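Long-range contact in Xcc_ctr_pt (Xanthomonas campestris pv. campestris, PDB 6NJW), which is the C-terminal Toprim region of a Class 2 OLD family nuclease, which probably cleaves nucleic acid by a two-metal mechanism: residues G72-D84 with Y209-I221. Sequence-based numbering, arbitrary orientation.
Sequences GLNIPHVILTDRD and YIRSALEHIRDAI
Leu80 meets the Tyr209 ring obliquely, its CD2 lying 3.4 Å from CD2 of the tyrosine, while CG1 of Ile210 lies over one face, 3.6 Å from the ring plane and nearer the ring's margin than its centre. The tyrosine chi1 of 80° tucks the ring between the two backbone arms of its CA, from where it reaches the strand at Leu80. The His216 ring is also approached at a slant: CG1 of Val78 comes within 3.5 Å of its CD2 as the two side chains run past each other in opposite directions. On the strand's far side, the His77 ring is held at both nitrogens: ND1 donates an almost straight, in-plane hydrogen bond to Ile75 O (2.9 Å), and NE2 is hydrogen-bonded to Tyr127 OH.

Strand 77-82 is an inner strand of the four-stranded parallel sheet of the Toprim fold, and helix 208-226 lies along one face of it; the axes of 77-82 and 209-221 come within 8.0 Å, antiparallel at 176°. Pro76, Val78 and Leu80 point at the helix; His77, Ile79 and Thr81 turn to the other face, where helix 62-68 packs. Ala213 permits the close approach: its CB sits 3.4 Å from Leu80 CD2, a tight fit. Further along, Ile217 CD1 rests 3.8 Å from Pro76 CB, and the Ile221 side chain crosses Pro76 at about a right angle, CD1 touching CG.

At the strand's C-terminal end Asp82 and Tyr209 meet at the magnesium ion, not hydrogen-bonded to each other (OD1 to OH 4.2 Å). Glu27, a magnesium ligand of this protein without an ion here, hydrogen-bonds Thr81 OG1 and Asp82 N.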
loop_
_atom_site.group_PDB
_atom_site.type_symbol
_atom_site.label_atom_id
_atom_site.label_comp_id
_atom_site.label_asym_id
_atom_site.label_seq_id
_atom_site.Cartn_x
_atom_site.Cartn_y
_atom_site.Cartn_z
ATOM N N GLY A 72 1.173 12.336 -20.229
ATOM C CA GLY A 72 2.104 11.251 -20.435
ATOM C C GLY A 72 1.403 10.140 -21.179
ATOM O O GLY A 72 0.851 10.376 -22.253
ATOM N N LEU A 73 1.371 8.938 -20.602
ATOM C CA LEU A 73 0.734 7.798 -21.249
ATOM C C LEU A 73 -0.770 7.701 -21.009
ATOM O O LEU A 73 -1.441 6.938 -21.713
ATOM C CB LEU A 73 1.397 6.502 -20.776
ATOM C CG LEU A 73 2.865 6.347 -21.120
ATOM C CD1 LEU A 73 3.447 5.057 -20.510
ATOM C CD2 LEU A 73 3.027 6.366 -22.635
ATOM N N ASN A 74 -1.319 8.426 -20.028
ATOM C CA ASN A 74 -2.761 8.445 -19.774
ATOM C C ASN A 74 -3.284 7.041 -19.437
ATOM O O ASN A 74 -4.211 6.517 -20.063
ATOM C CB ASN A 74 -3.514 9.053 -20.964
ATOM C CG ASN A 74 -4.898 9.518 -20.587
ATOM O OD1 ASN A 74 -5.063 10.258 -19.619
ATOM N ND2 ASN A 74 -5.907 9.074 -21.338
ATOM N N ILE A 75 -2.669 6.448 -18.425
ATOM C CA ILE A 75 -2.965 5.094 -17.960
ATOM C C ILE A 75 -3.657 5.209 -16.605
ATOM O O ILE A 75 -3.163 5.934 -15.730
ATOM C CB ILE A 75 -1.676 4.249 -17.849
ATOM C CG1 ILE A 75 -1.092 3.945 -19.233
ATOM C CG2 ILE A 75 -1.893 2.939 -17.112
ATOM C CD1 ILE A 75 0.226 3.212 -19.155
ATOM N N PRO A 76 -4.781 4.524 -16.385
ATOM C CA PRO A 76 -5.402 4.541 -15.051
ATOM C C PRO A 76 -4.430 4.053 -13.980
ATOM O O PRO A 76 -3.732 3.055 -14.154
ATOM C CB PRO A 76 -6.595 3.587 -15.199
ATOM C CG PRO A 76 -6.819 3.436 -16.672
ATOM C CD PRO A 76 -5.503 3.661 -17.341
ATOM N N HIS A 77 -4.384 4.768 -12.854
ATOM C CA HIS A 77 -3.474 4.386 -11.794
ATOM C C HIS A 77 -4.038 4.848 -10.459
ATOM O O HIS A 77 -4.919 5.702 -10.396
ATOM C CB HIS A 77 -2.078 4.982 -12.010
ATOM C CG HIS A 77 -2.089 6.474 -12.036
ATOM N ND1 HIS A 77 -2.465 7.188 -13.153
ATOM C CD2 HIS A 77 -1.839 7.388 -11.068
ATOM C CE1 HIS A 77 -2.428 8.482 -12.876
ATOM N NE2 HIS A 77 -2.053 8.630 -11.618
ATOM N N VAL A 78 -3.513 4.261 -9.386
ATOM C CA VAL A 78 -3.885 4.629 -8.028
ATOM C C VAL A 78 -2.600 4.802 -7.224
ATOM O O VAL A 78 -1.529 4.384 -7.641
ATOM C CB VAL A 78 -4.807 3.575 -7.380
ATOM C CG1 VAL A 78 -6.145 3.532 -8.113
ATOM C CG2 VAL A 78 -4.139 2.188 -7.396
ATOM N N ILE A 79 -2.716 5.416 -6.048
ATOM C CA ILE A 79 -1.579 5.591 -5.146
ATOM C C ILE A 79 -1.960 5.096 -3.758
ATOM O O ILE A 79 -3.066 5.359 -3.284
ATOM C CB ILE A 79 -1.135 7.072 -5.075
ATOM C CG1 ILE A 79 -0.353 7.461 -6.330
ATOM C CG2 ILE A 79 -0.304 7.344 -3.813
ATOM C CD1 ILE A 79 -0.160 8.985 -6.479
ATOM N N LEU A 80 -1.029 4.409 -3.102
ATOM C CA LEU A 80 -1.130 4.022 -1.700
ATOM C C LEU A 80 0.059 4.633 -0.979
ATOM O O LEU A 80 1.210 4.333 -1.319
ATOM C CB LEU A 80 -1.110 2.494 -1.543
ATOM C CG LEU A 80 -2.323 1.808 -2.171
ATOM C CD1 LEU A 80 -2.118 0.310 -2.349
ATOM C CD2 LEU A 80 -3.477 2.075 -1.239
ATOM N N THR A 81 -0.206 5.475 0.014
ATOM C CA THR A 81 0.897 6.133 0.706
ATOM C C THR A 81 0.512 6.353 2.163
ATOM O O THR A 81 -0.663 6.258 2.532
ATOM C CB THR A 81 1.274 7.453 0.015
ATOM O OG1 THR A 81 2.547 7.919 0.502
ATOM C CG2 THR A 81 0.209 8.501 0.237
ATOM N N ASP A 82 1.524 6.628 2.992
ATOM C CA ASP A 82 1.365 6.735 4.442
ATOM C C ASP A 82 1.268 8.190 4.880
ATOM O O ASP A 82 1.993 9.051 4.370
ATOM C CB ASP A 82 2.539 6.068 5.161
ATOM C CG ASP A 82 2.520 4.558 5.019
ATOM O OD1 ASP A 82 1.486 4.024 4.577
ATOM O OD2 ASP A 82 3.532 3.906 5.344
ATOM N N ARG A 83 0.391 8.458 5.854
ATOM C CA ARG A 83 0.171 9.841 6.271
ATOM C C ARG A 83 1.436 10.464 6.845
ATOM O O ARG A 83 1.744 11.629 6.555
ATOM C CB ARG A 83 -0.958 9.935 7.298
ATOM C CG ARG A 83 -1.407 11.383 7.519
ATOM C CD ARG A 83 -2.448 11.497 8.617
ATOM N NE ARG A 83 -3.072 12.815 8.669
ATOM C CZ ARG A 83 -4.298 13.075 8.223
ATOM N NH1 ARG A 83 -5.025 12.100 7.690
ATOM N NH2 ARG A 83 -4.796 14.302 8.304
ATOM N N ASP A 84 2.167 9.713 7.669
ATOM C CA ASP A 84 3.414 10.172 8.299
ATOM C C ASP A 84 3.186 11.354 9.246
ATOM O O ASP A 84 2.541 11.207 10.294
ATOM C CB ASP A 84 4.456 10.534 7.229
ATOM C CG ASP A 84 5.043 9.307 6.561
ATOM O OD1 ASP A 84 5.078 8.254 7.229
ATOM O OD2 ASP A 84 5.453 9.383 5.376
ATOM N N TYR A 209 -7.515 1.422 3.222
ATOM C CA TYR A 209 -6.938 2.179 2.115
ATOM C C TYR A 209 -6.530 1.263 0.963
ATOM O O TYR A 209 -6.614 1.662 -0.205
ATOM C CB TYR A 209 -5.773 3.052 2.604
ATOM C CG TYR A 209 -4.431 2.379 2.815
ATOM C CD1 TYR A 209 -4.270 1.350 3.744
ATOM C CD2 TYR A 209 -3.314 2.801 2.119
ATOM C CE1 TYR A 209 -3.024 0.746 3.948
ATOM C CE2 TYR A 209 -2.063 2.194 2.311
ATOM C CZ TYR A 209 -1.929 1.176 3.228
ATOM O OH TYR A 209 -0.691 0.580 3.417
ATOM N N ILE A 210 -6.146 0.021 1.264
ATOM C CA ILE A 210 -5.792 -0.929 0.212
ATOM C C ILE A 210 -7.039 -1.401 -0.531
ATOM O O ILE A 210 -7.051 -1.480 -1.766
ATOM C CB ILE A 210 -4.999 -2.107 0.816
ATOM C CG1 ILE A 210 -3.599 -1.637 1.263
ATOM C CG2 ILE A 210 -4.883 -3.270 -0.168
ATOM C CD1 ILE A 210 -2.742 -2.755 1.844
ATOM N N ARG A 211 -8.105 -1.735 0.199
ATOM C CA ARG A 211 -9.356 -2.090 -0.472
ATOM C C ARG A 211 -9.851 -0.952 -1.365
ATOM O O ARG A 211 -10.304 -1.182 -2.495
ATOM C CB ARG A 211 -10.428 -2.458 0.558
ATOM C CG ARG A 211 -11.776 -2.831 -0.093
ATOM C CD ARG A 211 -12.878 -3.091 0.947
ATOM N NE ARG A 211 -12.458 -4.062 1.944
ATOM C CZ ARG A 211 -12.687 -5.365 1.835
ATOM N NH1 ARG A 211 -13.337 -5.817 0.779
ATOM N NH2 ARG A 211 -12.281 -6.207 2.779
ATOM N N SER A 212 -9.764 0.281 -0.877
ATOM C CA SER A 212 -10.191 1.434 -1.657
ATOM C C SER A 212 -9.402 1.559 -2.950
ATOM O O SER A 212 -9.981 1.802 -4.016
ATOM C CB SER A 212 -10.036 2.707 -0.823
ATOM O OG SER A 212 -11.079 2.816 0.133
ATOM N N ALA A 213 -8.081 1.389 -2.881
ATOM C CA ALA A 213 -7.278 1.548 -4.083
ATOM C C ALA A 213 -7.536 0.417 -5.052
ATOM O O ALA A 213 -7.603 0.642 -6.262
ATOM C CB ALA A 213 -5.787 1.609 -3.738
ATOM N N LEU A 214 -7.643 -0.812 -4.544
ATOM C CA LEU A 214 -7.912 -1.949 -5.426
ATOM C C LEU A 214 -9.249 -1.795 -6.148
ATOM O O LEU A 214 -9.342 -2.047 -7.356
ATOM C CB LEU A 214 -7.881 -3.248 -4.623
ATOM C CG LEU A 214 -6.497 -3.659 -4.138
ATOM C CD1 LEU A 214 -6.617 -4.899 -3.223
ATOM C CD2 LEU A 214 -5.570 -3.950 -5.327
ATOM N N GLU A 215 -10.293 -1.384 -5.425
ATOM C CA GLU A 215 -11.609 -1.192 -6.034
ATOM C C GLU A 215 -11.603 -0.022 -7.015
ATOM O O GLU A 215 -12.265 -0.072 -8.060
ATOM C CB GLU A 215 -12.649 -0.983 -4.935
ATOM C CG GLU A 215 -12.808 -2.217 -4.014
ATOM C CD GLU A 215 -13.873 -2.037 -2.922
ATOM O OE1 GLU A 215 -14.122 -0.889 -2.509
ATOM O OE2 GLU A 215 -14.434 -3.055 -2.466
ATOM N N HIS A 216 -10.838 1.030 -6.713
ATOM C CA HIS A 216 -10.771 2.168 -7.624
ATOM C C HIS A 216 -10.174 1.756 -8.967
ATOM O O HIS A 216 -10.736 2.067 -10.021
ATOM C CB HIS A 216 -9.947 3.302 -7.005
ATOM C CG HIS A 216 -9.968 4.564 -7.814
ATOM N ND1 HIS A 216 -10.793 5.627 -7.515
ATOM C CD2 HIS A 216 -9.291 4.920 -8.935
ATOM C CE1 HIS A 216 -10.620 6.587 -8.407
ATOM N NE2 HIS A 216 -9.714 6.183 -9.281
ATOM N N ILE A 217 -9.040 1.042 -8.949
ATOM C CA ILE A 217 -8.382 0.698 -10.211
ATOM C C ILE A 217 -9.166 -0.382 -10.945
ATOM O O ILE A 217 -9.252 -0.374 -12.181
ATOM C CB ILE A 217 -6.912 0.286 -9.982
ATOM C CG1 ILE A 217 -6.157 0.180 -11.320
ATOM C CG2 ILE A 217 -6.770 -1.022 -9.241
ATOM C CD1 ILE A 217 -6.110 1.505 -12.075
ATOM N N ARG A 218 -9.753 -1.322 -10.200
ATOM C CA ARG A 218 -10.627 -2.323 -10.815
ATOM C C ARG A 218 -11.806 -1.653 -11.514
ATOM O O ARG A 218 -12.153 -1.999 -12.654
ATOM C CB ARG A 218 -11.102 -3.309 -9.739
ATOM C CG ARG A 218 -11.952 -4.501 -10.232
ATOM C CD ARG A 218 -13.463 -4.190 -10.414
ATOM N NE ARG A 218 -14.050 -3.334 -9.383
ATOM C CZ ARG A 218 -14.359 -3.752 -8.164
ATOM N NH1 ARG A 218 -14.123 -5.014 -7.824
ATOM N NH2 ARG A 218 -14.900 -2.913 -7.287
ATOM N N ASP A 219 -12.430 -0.683 -10.848
ATOM C CA ASP A 219 -13.563 0.013 -11.442
ATOM C C ASP A 219 -13.163 0.700 -12.740
ATOM O O ASP A 219 -13.874 0.602 -13.747
ATOM C CB ASP A 219 -14.134 1.033 -10.459
ATOM C CG ASP A 219 -14.992 0.398 -9.379
ATOM O OD1 ASP A 219 -15.115 -0.848 -9.342
ATOM O OD2 ASP A 219 -15.545 1.154 -8.554
ATOM N N ALA A 220 -12.016 1.382 -12.742
ATOM C CA ALA A 220 -11.582 2.107 -13.932
ATOM C C ALA A 220 -11.346 1.166 -15.107
ATOM O O ALA A 220 -11.714 1.473 -16.247
ATOM C CB ALA A 220 -10.309 2.897 -13.626
ATOM N N ILE A 221 -10.731 0.012 -14.858
ATOM C CA ILE A 221 -10.492 -0.925 -15.953
ATOM C C ILE A 221 -11.807 -1.547 -16.427
ATOM O O ILE A 221 -12.035 -1.713 -17.634
ATOM C CB ILE A 221 -9.479 -2.001 -15.519
ATOM C CG1 ILE A 221 -8.112 -1.390 -15.183
ATOM C CG2 ILE A 221 -9.326 -3.082 -16.590
ATOM C CD1 ILE A 221 -7.547 -0.565 -16.267
#